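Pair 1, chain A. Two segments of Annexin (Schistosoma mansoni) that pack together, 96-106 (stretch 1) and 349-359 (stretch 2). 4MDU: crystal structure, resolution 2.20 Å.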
# COMPACT_ATOMS: atom_id res chain seq x y z
N GLY A 96 1.48 8.60 29.42
CA GLY A 96 0.94 7.58 28.54
C GLY A 96 0.25 8.12 27.30
O GLY A 96 0.67 9.12 26.73
N ASP A 97 -0.81 7.43 26.89
CA ASP A 97 -1.57 7.80 25.70
C ASP A 97 -2.23 9.16 25.84
O ASP A 97 -2.37 9.90 24.87
CB ASP A 97 -2.63 6.74 25.41
CG ASP A 97 -2.02 5.41 25.04
OD1 ASP A 97 -2.75 4.40 25.02
OD2 ASP A 97 -0.80 5.40 24.78
N PHE A 98 -2.63 9.50 27.06
CA PHE A 98 -3.26 10.77 27.29
C PHE A 98 -2.26 11.87 26.95
O PHE A 98 -2.58 12.80 26.21
CB PHE A 98 -3.70 10.89 28.73
CG PHE A 98 -4.53 12.10 29.01
CD1 PHE A 98 -5.36 12.62 28.03
CD2 PHE A 98 -4.51 12.71 30.25
CE1 PHE A 98 -6.13 13.73 28.27
CE2 PHE A 98 -5.28 13.82 30.51
CZ PHE A 98 -6.09 14.33 29.52
N ARG A 99 -1.05 11.77 27.49
CA ARG A 99 -0.00 12.75 27.18
C ARG A 99 0.26 12.83 25.67
O ARG A 99 0.38 13.92 25.12
CB ARG A 99 1.29 12.43 27.94
CG ARG A 99 2.38 13.46 27.77
CD ARG A 99 3.37 13.42 28.92
NE ARG A 99 4.27 12.26 28.86
CZ ARG A 99 5.26 12.03 29.73
NH1 ARG A 99 5.48 12.88 30.72
NH2 ARG A 99 6.02 10.96 29.59
N LYS A 100 0.34 11.68 25.01
CA LYS A 100 0.53 11.64 23.57
C LYS A 100 -0.52 12.50 22.86
O LYS A 100 -0.19 13.39 22.09
CB LYS A 100 0.42 10.20 23.06
CG LYS A 100 1.73 9.50 22.82
CD LYS A 100 2.14 8.68 24.02
CE LYS A 100 3.43 7.92 23.73
NZ LYS A 100 3.31 7.15 22.46
N VAL A 101 -1.79 12.23 23.12
CA VAL A 101 -2.82 12.91 22.37
C VAL A 101 -2.82 14.40 22.74
O VAL A 101 -3.07 15.27 21.89
CB VAL A 101 -4.21 12.24 22.54
CG1 VAL A 101 -4.72 12.43 23.96
CG2 VAL A 101 -5.19 12.80 21.52
N LEU A 102 -2.53 14.69 24.00
CA LEU A 102 -2.45 16.08 24.43
C LEU A 102 -1.35 16.84 23.69
O LEU A 102 -1.47 18.03 23.41
CB LEU A 102 -2.20 16.17 25.93
CG LEU A 102 -3.40 15.96 26.85
CD1 LEU A 102 -2.99 16.11 28.31
CD2 LEU A 102 -4.53 16.93 26.51
N CYS A 103 -0.27 16.15 23.36
CA CYS A 103 0.83 16.82 22.71
C CYS A 103 0.48 17.10 21.26
O CYS A 103 0.80 18.16 20.75
CB CYS A 103 2.14 16.04 22.84
SG CYS A 103 2.95 16.24 24.46
N GLN A 104 -0.20 16.17 20.59
CA GLN A 104 -0.63 16.43 19.22
C GLN A 104 -1.53 17.65 19.21
O GLN A 104 -1.43 18.51 18.35
CB GLN A 104 -1.34 15.21 18.64
CG GLN A 104 -0.45 13.98 18.60
CD GLN A 104 0.86 14.26 17.89
OE1 GLN A 104 0.87 14.57 16.69
NE2 GLN A 104 1.97 14.17 18.63
N LEU A 105 -2.38 17.73 20.23
CA LEU A 105 -3.38 18.78 20.36
C LEU A 105 -2.86 20.21 20.68
O LEU A 105 -3.35 21.17 20.09
CB LEU A 105 -4.42 18.33 21.39
CG LEU A 105 -5.89 18.73 21.38
CD1 LEU A 105 -6.56 18.74 20.00
CD2 LEU A 105 -6.64 17.81 22.34
N ILE A 106 -1.91 20.38 21.61
CA ILE A 106 -1.52 21.77 21.95
C ILE A 106 -0.46 22.34 21.04
O ILE A 106 -0.05 23.48 21.22
CB ILE A 106 -0.99 22.00 23.40
CG1 ILE A 106 -0.30 20.76 23.90
CG2 ILE A 106 -2.06 22.62 24.32
CD1 ILE A 106 0.89 20.43 23.11
N GLY A 349 -8.97 4.74 27.90
CA GLY A 349 -8.34 5.70 28.78
C GLY A 349 -8.74 7.12 28.44
O GLY A 349 -9.71 7.34 27.73
N ASP A 350 -7.99 8.08 28.97
CA ASP A 350 -8.23 9.48 28.75
C ASP A 350 -8.00 9.87 27.28
O ASP A 350 -8.48 10.89 26.80
CB ASP A 350 -7.33 10.28 29.68
CG ASP A 350 -7.78 10.15 31.12
OD1 ASP A 350 -8.99 9.99 31.33
OD2 ASP A 350 -6.93 10.19 32.04
N TYR A 351 -7.25 9.03 26.59
CA TYR A 351 -7.01 9.15 25.17
C TYR A 351 -8.34 8.93 24.45
O TYR A 351 -8.81 9.81 23.72
CB TYR A 351 -5.95 8.11 24.79
CG TYR A 351 -5.81 7.78 23.33
CD1 TYR A 351 -5.52 8.77 22.40
CD2 TYR A 351 -5.92 6.48 22.89
CE1 TYR A 351 -5.38 8.47 21.07
CE2 TYR A 351 -5.77 6.16 21.56
CZ TYR A 351 -5.51 7.17 20.65
OH TYR A 351 -5.36 6.86 19.32
N ARG A 352 -8.96 7.78 24.67
CA ARG A 352 -10.29 7.50 24.11
C ARG A 352 -11.23 8.67 24.38
O ARG A 352 -11.93 9.16 23.48
CB ARG A 352 -10.87 6.22 24.72
CG ARG A 352 -12.40 6.11 24.61
CD ARG A 352 -12.87 4.67 24.69
NE ARG A 352 -12.63 4.10 26.01
CZ ARG A 352 -12.85 2.82 26.31
NH1 ARG A 352 -13.32 1.99 25.37
NH2 ARG A 352 -12.60 2.37 27.54
N ARG A 353 -11.24 9.12 25.63
CA ARG A 353 -12.13 10.18 26.06
C ARG A 353 -11.84 11.45 25.27
O ARG A 353 -12.76 12.14 24.81
CB ARG A 353 -11.96 10.42 27.56
CG ARG A 353 -13.01 11.33 28.18
CD ARG A 353 -14.36 10.62 28.35
NE ARG A 353 -15.37 11.45 27.71
CZ ARG A 353 -16.17 11.06 26.72
NH1 ARG A 353 -16.16 9.82 26.26
NH2 ARG A 353 -17.03 11.94 26.23
N THR A 354 -10.56 11.76 25.10
CA THR A 354 -10.17 12.93 24.32
C THR A 354 -10.70 12.83 22.89
O THR A 354 -11.28 13.78 22.38
CB THR A 354 -8.64 13.11 24.27
OG1 THR A 354 -8.13 13.23 25.61
CG2 THR A 354 -8.30 14.37 23.47
N LEU A 355 -10.52 11.68 22.25
CA LEU A 355 -11.00 11.50 20.88
C LEU A 355 -12.52 11.68 20.80
O LEU A 355 -13.03 12.29 19.85
CB LEU A 355 -10.62 10.13 20.33
CG LEU A 355 -9.13 9.78 20.30
CD1 LEU A 355 -8.93 8.46 19.59
CD2 LEU A 355 -8.31 10.88 19.61
N CYS A 356 -13.24 11.15 21.79
CA CYS A 356 -14.70 11.24 21.80
C CYS A 356 -15.15 12.69 21.90
O CYS A 356 -16.14 13.09 21.28
CB CYS A 356 -15.29 10.40 22.95
SG CYS A 356 -15.07 8.62 22.64
N VAL A 357 -14.43 13.49 22.68
CA VAL A 357 -14.80 14.87 22.88
C VAL A 357 -14.56 15.68 21.60
O VAL A 357 -15.35 16.54 21.25
CB VAL A 357 -14.05 15.46 24.07
CG1 VAL A 357 -14.18 17.00 24.12
CG2 VAL A 357 -14.56 14.84 25.34
N LEU A 358 -13.48 15.38 20.90
CA LEU A 358 -13.23 16.00 19.61
C LEU A 358 -14.45 15.84 18.69
O LEU A 358 -14.81 16.78 17.98
CB LEU A 358 -11.98 15.42 18.95
CG LEU A 358 -10.62 15.79 19.54
CD1 LEU A 358 -9.53 14.95 18.87
CD2 LEU A 358 -10.32 17.28 19.38
N MET A 359 -15.09 14.68 18.71
CA MET A 359 -16.24 14.43 17.83
C MET A 359 -17.53 15.05 18.37
O MET A 359 -18.56 15.06 17.69
CB MET A 359 -16.45 12.93 17.62
CG MET A 359 -15.40 12.25 16.74
SD MET A 359 -15.61 10.44 16.73
CE MET A 359 -14.97 10.01 18.34

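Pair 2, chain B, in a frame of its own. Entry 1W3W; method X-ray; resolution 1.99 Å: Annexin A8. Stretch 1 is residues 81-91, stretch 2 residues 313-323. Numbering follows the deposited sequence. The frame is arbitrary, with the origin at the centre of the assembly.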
# COMPACT_ATOMS: atom_id res chain seq x y z
N GLY B 81 9.02 18.95 -6.07
CA GLY B 81 8.34 18.82 -4.80
C GLY B 81 7.33 17.69 -4.75
O GLY B 81 7.46 16.69 -5.47
N LYS B 82 6.32 17.87 -3.91
CA LYS B 82 5.30 16.86 -3.68
C LYS B 82 4.51 16.60 -4.95
O LYS B 82 4.17 15.48 -5.24
CB LYS B 82 4.39 17.27 -2.52
CG LYS B 82 5.11 17.29 -1.16
CD LYS B 82 4.22 17.89 -0.07
CE LYS B 82 4.99 18.80 0.89
NZ LYS B 82 4.88 18.29 2.29
N PHE B 83 4.26 17.66 -5.72
CA PHE B 83 3.55 17.55 -6.98
C PHE B 83 4.28 16.60 -7.92
O PHE B 83 3.66 15.76 -8.53
CB PHE B 83 3.40 18.93 -7.62
CG PHE B 83 2.61 18.92 -8.90
CD1 PHE B 83 1.31 18.45 -8.93
CD2 PHE B 83 3.16 19.40 -10.08
CE1 PHE B 83 0.59 18.46 -10.10
CE2 PHE B 83 2.43 19.41 -11.26
CZ PHE B 83 1.15 18.94 -11.27
N GLU B 84 5.59 16.74 -8.03
CA GLU B 84 6.39 15.81 -8.81
C GLU B 84 6.31 14.36 -8.30
O GLU B 84 6.21 13.43 -9.10
CB GLU B 84 7.86 16.25 -8.83
CG GLU B 84 8.74 15.38 -9.72
CD GLU B 84 9.56 14.34 -8.98
OE1 GLU B 84 10.27 13.59 -9.66
OE2 GLU B 84 9.50 14.26 -7.73
N ARG B 85 6.35 14.17 -7.00
CA ARG B 85 6.33 12.81 -6.46
C ARG B 85 5.02 12.11 -6.82
O ARG B 85 5.02 10.94 -7.16
CB ARG B 85 6.49 12.80 -4.95
CG ARG B 85 7.94 12.87 -4.46
CD ARG B 85 8.14 12.19 -3.09
NE ARG B 85 7.79 13.07 -1.98
CZ ARG B 85 7.54 12.68 -0.73
NH1 ARG B 85 7.57 11.40 -0.37
NH2 ARG B 85 7.24 13.60 0.18
N LEU B 86 3.92 12.84 -6.72
CA LEU B 86 2.60 12.30 -7.03
C LEU B 86 2.43 11.98 -8.50
O LEU B 86 1.94 10.91 -8.86
CB LEU B 86 1.51 13.27 -6.59
CG LEU B 86 0.08 12.89 -6.97
CD1 LEU B 86 -0.37 11.57 -6.29
CD2 LEU B 86 -0.83 14.01 -6.60
N ILE B 87 2.82 12.92 -9.36
CA ILE B 87 2.64 12.75 -10.80
C ILE B 87 3.50 11.59 -11.28
O ILE B 87 3.05 10.80 -12.09
CB ILE B 87 2.98 14.07 -11.56
CG1 ILE B 87 1.96 15.17 -11.22
CG2 ILE B 87 3.01 13.86 -13.04
CD1 ILE B 87 0.55 14.91 -11.70
N VAL B 88 4.72 11.48 -10.76
CA VAL B 88 5.62 10.41 -11.21
C VAL B 88 5.10 9.06 -10.73
O VAL B 88 5.17 8.07 -11.45
CB VAL B 88 7.08 10.64 -10.71
CG1 VAL B 88 7.90 9.38 -10.84
CG2 VAL B 88 7.72 11.76 -11.50
N ALA B 89 4.55 9.03 -9.51
CA ALA B 89 3.92 7.83 -8.96
C ALA B 89 2.80 7.32 -9.88
O ALA B 89 2.69 6.12 -10.10
CB ALA B 89 3.38 8.09 -7.56
N LEU B 90 2.01 8.22 -10.44
CA LEU B 90 0.92 7.86 -11.35
C LEU B 90 1.40 7.19 -12.62
O LEU B 90 0.66 6.45 -13.24
CB LEU B 90 0.10 9.12 -11.72
CG LEU B 90 -0.75 9.67 -10.59
CD1 LEU B 90 -1.34 11.03 -10.98
CD2 LEU B 90 -1.86 8.69 -10.23
N MET B 91 2.64 7.46 -12.99
CA MET B 91 3.23 6.94 -14.23
C MET B 91 3.77 5.52 -14.14
O MET B 91 4.02 4.88 -15.17
CB MET B 91 4.36 7.86 -14.72
CG MET B 91 3.90 9.22 -15.19
SD MET B 91 2.56 9.19 -16.42
CE MET B 91 3.25 8.24 -17.65
N GLY B 313 -1.71 23.79 -2.93
CA GLY B 313 -1.13 24.01 -4.25
C GLY B 313 -1.57 23.01 -5.30
O GLY B 313 -2.65 22.43 -5.24
N ASP B 314 -0.70 22.81 -6.28
CA ASP B 314 -0.94 21.86 -7.36
C ASP B 314 -1.02 20.41 -6.85
O ASP B 314 -1.76 19.61 -7.38
CB ASP B 314 0.15 22.01 -8.41
CG ASP B 314 0.09 23.35 -9.12
OD1 ASP B 314 -1.01 23.79 -9.51
OD2 ASP B 314 1.10 24.04 -9.31
N TYR B 315 -0.24 20.10 -5.82
CA TYR B 315 -0.27 18.80 -5.16
C TYR B 315 -1.68 18.50 -4.65
O TYR B 315 -2.26 17.48 -4.99
CB TYR B 315 0.72 18.84 -4.01
CG TYR B 315 0.78 17.65 -3.10
CD1 TYR B 315 0.89 16.35 -3.60
CD2 TYR B 315 0.79 17.83 -1.72
CE1 TYR B 315 0.97 15.27 -2.74
CE2 TYR B 315 0.89 16.76 -0.87
CZ TYR B 315 0.97 15.48 -1.37
OH TYR B 315 1.07 14.44 -0.48
N LYS B 316 -2.24 19.42 -3.87
CA LYS B 316 -3.61 19.30 -3.39
C LYS B 316 -4.61 19.10 -4.51
O LYS B 316 -5.48 18.24 -4.42
CB LYS B 316 -4.00 20.54 -2.60
CG LYS B 316 -5.39 20.48 -1.99
CD LYS B 316 -6.18 21.72 -2.29
CE LYS B 316 -5.57 22.94 -1.62
NZ LYS B 316 -6.53 24.07 -1.58
N ASN B 317 -4.51 19.90 -5.55
CA ASN B 317 -5.50 19.85 -6.61
C ASN B 317 -5.42 18.56 -7.40
O ASN B 317 -6.44 18.04 -7.83
CB ASN B 317 -5.38 21.07 -7.51
CG ASN B 317 -5.86 22.34 -6.82
OD1 ASN B 317 -6.78 22.31 -5.99
ND2 ASN B 317 -5.22 23.46 -7.15
N ALA B 318 -4.21 18.03 -7.57
CA ALA B 318 -4.02 16.75 -8.21
C ALA B 318 -4.61 15.63 -7.34
O ALA B 318 -5.25 14.73 -7.85
CB ALA B 318 -2.54 16.50 -8.47
N LEU B 319 -4.37 15.67 -6.03
CA LEU B 319 -4.92 14.64 -5.14
C LEU B 319 -6.44 14.63 -5.19
O LEU B 319 -7.06 13.56 -5.28
CB LEU B 319 -4.47 14.82 -3.70
CG LEU B 319 -3.05 14.38 -3.34
CD1 LEU B 319 -2.71 14.84 -1.96
CD2 LEU B 319 -2.91 12.88 -3.44
N LEU B 320 -7.04 15.82 -5.16
CA LEU B 320 -8.50 15.93 -5.18
C LEU B 320 -9.08 15.48 -6.51
O LEU B 320 -10.14 14.91 -6.54
CB LEU B 320 -8.93 17.38 -4.84
CG LEU B 320 -8.65 17.85 -3.41
CD1 LEU B 320 -9.00 19.35 -3.24
CD2 LEU B 320 -9.43 17.03 -2.40
N SER B 321 -8.36 15.73 -7.61
CA SER B 321 -8.80 15.28 -8.94
C SER B 321 -8.85 13.75 -8.99
O SER B 321 -9.79 13.18 -9.53
CB SER B 321 -7.88 15.85 -10.02
OG SER B 321 -8.33 15.54 -11.32
N LEU B 322 -7.85 13.10 -8.39
CA LEU B 322 -7.78 11.64 -8.32
C LEU B 322 -8.88 11.05 -7.45
O LEU B 322 -9.50 10.07 -7.83
CB LEU B 322 -6.44 11.22 -7.70
CG LEU B 322 -5.27 11.01 -8.64
CD1 LEU B 322 -4.03 10.78 -7.80
CD2 LEU B 322 -5.52 9.85 -9.59
N VAL B 323 -9.10 11.65 -6.29
CA VAL B 323 -10.11 11.18 -5.35
C VAL B 323 -11.51 11.31 -5.94
O VAL B 323 -12.36 10.46 -5.73
CB VAL B 323 -10.00 11.93 -4.00
CG1 VAL B 323 -11.15 11.58 -3.07
CG2 VAL B 323 -8.66 11.61 -3.31

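In both pairs two helices from distant parts of one chain run in roughly the same direction, splayed at 35° in pair 1 and 30° in pair 2, with axes approaching to 7.3 and 8.0 Å. Superposing N, CA and C of 14 central residues gives an RMSD of 0.5 Å. The helices come closest near their N-terminal ends: Phe A98 CA lies 4.6 Å from Tyr A351 CA, and Phe B83 CA 4.4 Å from Tyr B315 CA. In pair 2 they have diverged by Leu B90 and Leu B322, whose CA atoms are 10.0 Å apart. No hydrogen bond crosses either interface, so packing carries both contacts, burying 408 and 443 Å².

At the narrow end the Phe, Tyr and Asp positions match in residue type as well as backbone. Phe A98 matches Phe B83, both with chi1 t, their side-chain centres 0.6 Å apart. Each ring receives an aspartate methylene over one face: Asp A350 CB is 3.6 Å from the ring centroid of Phe A98, 20° off the normal, and Asp B314 CB is 3.9 Å from that of Phe B83, at 16°. The tyrosines also match, but their neighbours differ. Asp A97 CB approaches Tyr A351 CB at 3.6 Å and lies oblique to the ring. At the matching position Lys B82 CB sits over the face of the Tyr B315 ring, 3.6 Å from its centroid and 8° off the normal.

The middle of the interface holds the clearest exchange: Val A101 and Thr A354 match Leu B86 and Ala B318, each pair of CA atoms falling within 0.4 Å. In pair 1 the valine lies at the edge of the tyrosine ring, Val A101 CB to Tyr A351 CD1 being 3.7 Å, and the threonine supplies bulk from the other helix. Thr A354 OG1 donates to Asp A350 O at 2.6 Å, satisfying the hydroxyl within its own helix, and OG1 also meets CE1 of Phe A98 at 3.4 Å, near the ring plane. In pair 2 the bulk is on the first helix: Leu B86 is a knob among Tyr B315, Ala B318, Leu B319 and Leu B322; its CD2 reaches Ala B318 CB at 3.6 Å and its CD1 reaches Leu B322 CD1 at 4.0 Å.

Where the helices spread, leucines bridge the gap: Leu A105 CD1 meets Leu A358 CD2 at 4.1 Å, and Leu B90 CD2 meets Leu B322 CD1 at 3.9 Å. Leu A105 adopts t,p and Leu B90 m,t, so different rotamers close the same space.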